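Local coordinates for protein Adenylate/guanylate cyclase/hydrolase, alpha/beta fold family (Ruegeria pomeroyi, PDB 3MR7) that probably makes cyclic AMP from ATP as an adenylate cyclase, this chain being the class III cyclase catalytic domain of a longer protein, at residues A9-D14 against Y96-N101; F150-L155 against P164-Q169. All blocks are in the same frame, centred on the assembly; numbering follows the deposited sequence. Where two conformers were deposited one is given.

Both contacts are antiparallel strand pairs in one mixed beta sheet of the cyclase catalytic domain, with centres about 14 Å apart and nearest atoms about 6 Å apart. Contact 1 (9-14 with 96-101) is buried close to the centre of the molecule and joins strands far apart in sequence; contact 2 (150-155 with 164-169) is a hairpin near the surface and comes later in the sequence. Strand 132-135 connects them, parallel to 96-107 and antiparallel to 161-170: backbone hydrogen bonds join Ile-98 to Cys-133 and Trp-168 to Val-134. Helix 115-126 touches side chains of both contacts. The C-terminal hairpin is thus a continuation of the central sheet, not a separate unit.

Contact 1 of 2, residues A9-D14 against Y96-N101; sequences AILAAD and YRIGIN
Leu-11 and Ile-98 pack on one face of an antiparallel strand pair at the heart of the cyclase domain, whose sheet has the ferredoxin-like core of class III nucleotidyl cyclases. Strands 9-14 and 96-101 run at 165° to each other, and six backbone hydrogen bonds tie Ile-10 to Asn-101, Ala-12 to Gly-99 and Asp-14 to Arg-97; Gly-99 N reaches Ala-12 O at 2.8 Å. The Leu-11 side chain can be followed outward. Its CB lies 4.1 Å from Gly-99 O. CG stands anti to the backbone N (chi1 152°). From there CD1 meets Ile-98 CG2 at 3.6 Å, and CD2 lies between that same methyl and Ile-100 CD1, 4.3 Å from the latter. Branched aliphatic residues suit this face, since helix 67-84 packs on Ile-98 and Ile-100. Ala-13 brings just a methyl, its CB 3.8 Å from Ile-98 CG1. On the other face Ala-12, small, touches Glu-124 of helix 115-126; Gly-99 across from it has no side chain. Asp-14 and Arg-97 end that row, running alongside each other in the same direction. Arg-97 NE forms a salt bridge with Glu-124, and Asp-14 OD1 hydrogen-bonds Ser-19 of the second subunit, which brings this end of the pair to the dimer interface. Between the two side chains themselves there is a long salt bridge, Asp-14 OD2 to Arg-97 NH2 at 3.8 Å, with the carboxylate and guanidinium planes 78° apart.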
loop_
_atom_site.group_PDB
_atom_site.type_symbol
_atom_site.label_atom_id
_atom_site.label_comp_id
_atom_site.label_asym_id
_atom_site.label_seq_id
_atom_site.Cartn_x
_atom_site.Cartn_y
_atom_site.Cartn_z
ATOM N N ALA A 9 0.326 -21.484 6.804
ATOM C CA ALA A 9 0.939 -20.201 7.043
ATOM C C ALA A 9 1.149 -19.537 5.687
ATOM O O ALA A 9 1.943 -19.993 4.881
ATOM C CB ALA A 9 2.255 -20.391 7.749
ATOM N N ILE A 10 0.421 -18.469 5.433
ATOM C CA ILE A 10 0.560 -17.728 4.200
ATOM C C ILE A 10 1.393 -16.471 4.445
ATOM O O ILE A 10 1.240 -15.802 5.469
ATOM C CB ILE A 10 -0.806 -17.318 3.658
ATOM C CG1 ILE A 10 -1.609 -18.552 3.318
ATOM C CG2 ILE A 10 -0.667 -16.481 2.422
ATOM C CD1 ILE A 10 -2.271 -19.129 4.471
ATOM N N LEU A 11 2.258 -16.171 3.478
ATOM C CA LEU A 11 3.151 -15.028 3.491
ATOM C C LEU A 11 2.974 -14.264 2.176
ATOM O O LEU A 11 3.130 -14.839 1.113
ATOM C CB LEU A 11 4.591 -15.514 3.686
ATOM C CG LEU A 11 5.845 -14.783 3.183
ATOM C CD1 LEU A 11 5.625 -13.384 2.602
ATOM C CD2 LEU A 11 6.886 -14.751 4.274
ATOM N N ALA A 12 2.606 -12.984 2.260
ATOM C CA ALA A 12 2.528 -12.117 1.086
ATOM C C ALA A 12 3.607 -11.046 1.165
ATOM O O ALA A 12 3.877 -10.509 2.238
ATOM C CB ALA A 12 1.131 -11.467 0.965
ATOM N N ALA A 13 4.197 -10.722 0.020
ATOM C CA ALA A 13 5.225 -9.679 -0.086
ATOM C C ALA A 13 5.149 -8.862 -1.377
ATOM O O ALA A 13 4.817 -9.391 -2.428
ATOM C CB ALA A 13 6.623 -10.294 0.072
ATOM N N ASP A 14 5.481 -7.579 -1.286
ATOM C CA ASP A 14 5.501 -6.671 -2.439
ATOM C C ASP A 14 6.654 -5.700 -2.239
ATOM O O ASP A 14 7.250 -5.643 -1.176
ATOM C CB ASP A 14 4.196 -5.881 -2.513
ATOM C CG ASP A 14 3.843 -5.389 -3.931
ATOM O OD1 ASP A 14 4.689 -5.381 -4.881
ATOM O OD2 ASP A 14 2.662 -4.984 -4.069
ATOM N N TYR A 96 11.022 -4.168 0.877
ATOM C CA TYR A 96 9.823 -4.971 0.739
ATOM C C TYR A 96 8.799 -4.702 1.868
ATOM O O TYR A 96 9.154 -4.153 2.910
ATOM C CB TYR A 96 10.219 -6.427 0.656
ATOM C CG TYR A 96 11.023 -6.739 -0.586
ATOM C CD1 TYR A 96 10.417 -6.803 -1.832
ATOM C CD2 TYR A 96 12.383 -6.975 -0.512
ATOM C CE1 TYR A 96 11.150 -7.093 -2.965
ATOM C CE2 TYR A 96 13.117 -7.255 -1.612
ATOM C CZ TYR A 96 12.513 -7.322 -2.845
ATOM O OH TYR A 96 13.288 -7.608 -3.958
ATOM N N ARG A 97 7.528 -5.027 1.628
ATOM C CA ARG A 97 6.503 -5.085 2.690
ATOM C C ARG A 97 6.135 -6.552 2.844
ATOM O O ARG A 97 6.145 -7.288 1.861
ATOM C CB ARG A 97 5.250 -4.276 2.310
ATOM C CG ARG A 97 5.411 -2.762 2.386
ATOM C CD ARG A 97 4.078 -2.128 2.271
ATOM N NE ARG A 97 3.440 -2.649 1.084
ATOM C CZ ARG A 97 3.442 -2.020 -0.079
ATOM N NH1 ARG A 97 4.011 -0.831 -0.165
ATOM N NH2 ARG A 97 2.881 -2.574 -1.148
ATOM N N ILE A 98 5.829 -7.006 4.054
ATOM C CA ILE A 98 5.465 -8.414 4.208
ATOM C C ILE A 98 4.344 -8.604 5.177
ATOM O O ILE A 98 4.335 -8.002 6.231
ATOM C CB ILE A 98 6.644 -9.277 4.653
ATOM C CG1 ILE A 98 7.747 -9.245 3.591
ATOM C CG2 ILE A 98 6.183 -10.705 4.907
ATOM C CD1 ILE A 98 9.075 -9.768 4.056
ATOM N N GLY A 99 3.380 -9.421 4.777
ATOM C CA GLY A 99 2.283 -9.844 5.633
ATOM C C GLY A 99 2.261 -11.359 5.790
ATOM O O GLY A 99 2.645 -12.118 4.912
ATOM N N ILE A 100 1.824 -11.817 6.942
ATOM C CA ILE A 100 1.785 -13.241 7.212
ATOM C C ILE A 100 0.510 -13.509 7.967
ATOM O O ILE A 100 0.180 -12.757 8.849
ATOM C CB ILE A 100 2.954 -13.657 8.090
ATOM C CG1 ILE A 100 4.258 -13.352 7.371
ATOM C CG2 ILE A 100 2.860 -15.131 8.407
ATOM C CD1 ILE A 100 5.453 -13.713 8.147
ATOM N N ASN A 101 -0.218 -14.560 7.617
ATOM C CA ASN A 101 -1.448 -14.890 8.327
ATOM C C ASN A 101 -1.596 -16.402 8.434
ATOM O O ASN A 101 -0.782 -17.135 7.900
ATOM C CB ASN A 101 -2.647 -14.267 7.620
ATOM C CG ASN A 101 -3.954 -14.561 8.324
ATOM O OD1 ASN A 101 -4.013 -14.600 9.550
ATOM N ND2 ASN A 101 -5.012 -14.775 7.552
#

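Contact 2 of 2, residues F150-L155 against P164-Q169; sequences FTDLGL and PIRVWQ
Asp-152 OD1 is gripped twice: the backbone N of Gly-154 donates to it at 2.6 Å, closing an Asx turn, and Arg-166 NE adds a weak bond from the partner strand of this beta hairpin. Arg-166 has two conformers, and its salt bridge and its packing on Leu-155 hold for the one described. The stronger part of that salt bridge goes to the other oxygen, Asp-152 OD2, which meets Arg-166 NE at 3.0 Å on its syn side. An aspartate suits the place because one short carboxylate can serve both its own backbone and the opposite strand. In the same conformer the guanidinium lies against Leu-155, whose CD2 sits over one face, 3.4 Å from Arg-166 NH1. The turn sits at a beta bulge, where the register slips by one residue between Asp-152 and Leu-155. Val-167 N bonds Gly-154 O at 2.9 Å. Gly-154 takes a positive phi of 93°, a conformation that glycine adopts easily, which suits it to the bulge. On the other side of the strands, apolar Leu-153 crosses Gln-169, with CD2 3.8 Å from Gln-169 CB, and buried Val-167 packs on Leu-123 of helix 115-126. The broad indole of Trp-168 reaches beyond the hairpin, stacking on His-139 and bonding Asp-136 through NE1. Asp-152 lies over that indole, its CB 3.9 Å from the centroid of the six-membered ring in a CH-pi contact.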
loop_
_atom_site.group_PDB
_atom_site.type_symbol
_atom_site.label_atom_id
_atom_site.label_comp_id
_atom_site.label_asym_id
_atom_site.label_seq_id
_atom_site.Cartn_x
_atom_site.Cartn_y
_atom_site.Cartn_z
ATOM N N PHE A 150 7.160 -7.300 18.663
ATOM C CA PHE A 150 6.071 -6.810 17.841
ATOM C C PHE A 150 5.231 -5.854 18.633
ATOM O O PHE A 150 5.184 -5.938 19.842
ATOM C CB PHE A 150 5.190 -7.962 17.367
ATOM C CG PHE A 150 5.795 -8.732 16.262
ATOM C CD1 PHE A 150 5.328 -8.588 14.975
ATOM C CD2 PHE A 150 6.887 -9.545 16.499
ATOM C CE1 PHE A 150 5.905 -9.280 13.945
ATOM C CE2 PHE A 150 7.471 -10.224 15.486
ATOM C CZ PHE A 150 6.984 -10.096 14.192
ATOM N N THR A 151 4.545 -4.975 17.921
ATOM C CA THR A 151 3.708 -3.978 18.510
ATOM C C THR A 151 2.286 -4.060 17.978
ATOM O O THR A 151 2.081 -4.023 16.773
ATOM C CB THR A 151 4.211 -2.648 18.068
ATOM O OG1 THR A 151 5.538 -2.493 18.559
ATOM C CG2 THR A 151 3.304 -1.549 18.590
ATOM N N ASP A 152 1.316 -4.148 18.882
ATOM C CA ASP A 152 -0.088 -4.147 18.528
ATOM C C ASP A 152 -0.363 -2.903 17.682
ATOM O O ASP A 152 0.059 -1.812 18.012
ATOM C CB ASP A 152 -0.952 -4.188 19.809
ATOM C CG ASP A 152 -2.447 -4.308 19.536
ATOM O OD1 ASP A 152 -2.950 -3.853 18.479
ATOM O OD2 ASP A 152 -3.144 -4.855 20.416
ATOM N N LEU A 153 -1.063 -3.088 16.574
ATOM C CA LEU A 153 -1.377 -2.006 15.658
ATOM C C LEU A 153 -2.866 -1.711 15.670
ATOM O O LEU A 153 -3.313 -0.780 15.037
ATOM C CB LEU A 153 -1.004 -2.433 14.250
ATOM C CG LEU A 153 -0.114 -1.441 13.555
ATOM C CD1 LEU A 153 1.002 -1.097 14.511
ATOM C CD2 LEU A 153 0.403 -2.040 12.272
ATOM N N GLY A 154 -3.641 -2.538 16.353
ATOM C CA GLY A 154 -5.070 -2.361 16.362
ATOM C C GLY A 154 -5.790 -3.156 15.291
ATOM O O GLY A 154 -5.260 -4.126 14.731
ATOM N N LEU A 155 -7.025 -2.747 15.024
ATOM C CA LEU A 155 -7.909 -3.499 14.157
ATOM C C LEU A 155 -7.853 -3.014 12.728
ATOM O O LEU A 155 -7.599 -1.841 12.440
ATOM C CB LEU A 155 -9.340 -3.461 14.681
ATOM C CG LEU A 155 -9.410 -3.962 16.130
ATOM C CD1 LEU A 155 -10.815 -3.888 16.612
ATOM C CD2 LEU A 155 -8.900 -5.381 16.259
ATOM N N PRO A 164 -13.009 -7.517 11.388
ATOM C CA PRO A 164 -11.650 -6.968 11.318
ATOM C C PRO A 164 -10.605 -7.814 12.062
ATOM O O PRO A 164 -10.953 -8.625 12.914
ATOM C CB PRO A 164 -11.799 -5.609 11.997
ATOM C CG PRO A 164 -13.051 -5.698 12.785
ATOM C CD PRO A 164 -13.952 -6.554 11.964
ATOM N N ILE A 165 -9.327 -7.611 11.745
ATOM C CA ILE A 165 -8.263 -8.426 12.309
ATOM C C ILE A 165 -7.335 -7.550 13.125
ATOM O O ILE A 165 -7.077 -6.420 12.753
ATOM C CB ILE A 165 -7.450 -9.128 11.185
ATOM C CG1 ILE A 165 -8.158 -10.398 10.746
ATOM C CG2 ILE A 165 -6.084 -9.521 11.654
ATOM C CD1 ILE A 165 -9.268 -10.178 9.821
ATOM N N ARG A 166 -6.843 -8.073 14.244
ATOM C CA ARG A 166 -5.872 -7.368 15.061
ATOM C C ARG A 166 -4.494 -7.656 14.471
ATOM O O ARG A 166 -4.120 -8.800 14.279
ATOM C CB ARG A 166 -5.980 -7.775 16.540
ATOM C CG ARG A 166 -4.876 -7.210 17.442
ATOM C CD ARG A 166 -5.305 -7.031 18.937
ATOM N NE ARG A 166 -5.767 -5.668 19.237
ATOM C CZ ARG A 166 -7.039 -5.331 19.421
ATOM N NH1 ARG A 166 -7.982 -6.263 19.364
ATOM N NH2 ARG A 166 -7.374 -4.071 19.672
ATOM N N VAL A 167 -3.760 -6.595 14.168
ATOM C CA VAL A 167 -2.519 -6.685 13.431
ATOM C C VAL A 167 -1.319 -6.259 14.275
ATOM O O VAL A 167 -1.321 -5.202 14.919
ATOM C CB VAL A 167 -2.635 -5.822 12.146
ATOM C CG1 VAL A 167 -1.309 -5.672 11.444
ATOM C CG2 VAL A 167 -3.694 -6.427 11.214
ATOM N N TRP A 168 -0.297 -7.102 14.273
ATOM C CA TRP A 168 0.927 -6.831 15.009
ATOM C C TRP A 168 2.018 -6.567 14.001
ATOM O O TRP A 168 2.065 -7.193 12.932
ATOM C CB TRP A 168 1.305 -8.042 15.838
ATOM C CG TRP A 168 0.301 -8.344 16.880
ATOM C CD1 TRP A 168 -0.900 -8.968 16.711
ATOM C CD2 TRP A 168 0.402 -8.030 18.263
ATOM N NE1 TRP A 168 -1.555 -9.061 17.903
ATOM C CE2 TRP A 168 -0.780 -8.491 18.877
ATOM C CE3 TRP A 168 1.389 -7.415 19.052
ATOM C CZ2 TRP A 168 -1.016 -8.344 20.249
ATOM C CZ3 TRP A 168 1.160 -7.274 20.404
ATOM C CH2 TRP A 168 -0.036 -7.727 20.996
ATOM N N GLN A 169 2.907 -5.653 14.350
ATOM C CA GLN A 169 3.959 -5.244 13.438
ATOM C C GLN A 169 5.335 -5.201 14.061
ATOM O O GLN A 169 5.525 -4.803 15.204
ATOM C CB GLN A 169 3.652 -3.868 12.847
ATOM C CG GLN A 169 4.647 -3.416 11.791
ATOM C CD GLN A 169 4.289 -2.073 11.225
ATOM O OE1 GLN A 169 4.389 -1.060 11.916
ATOM N NE2 GLN A 169 3.854 -2.047 9.965
HETATM O O HOH W 1 7.548 -2.264 16.251
#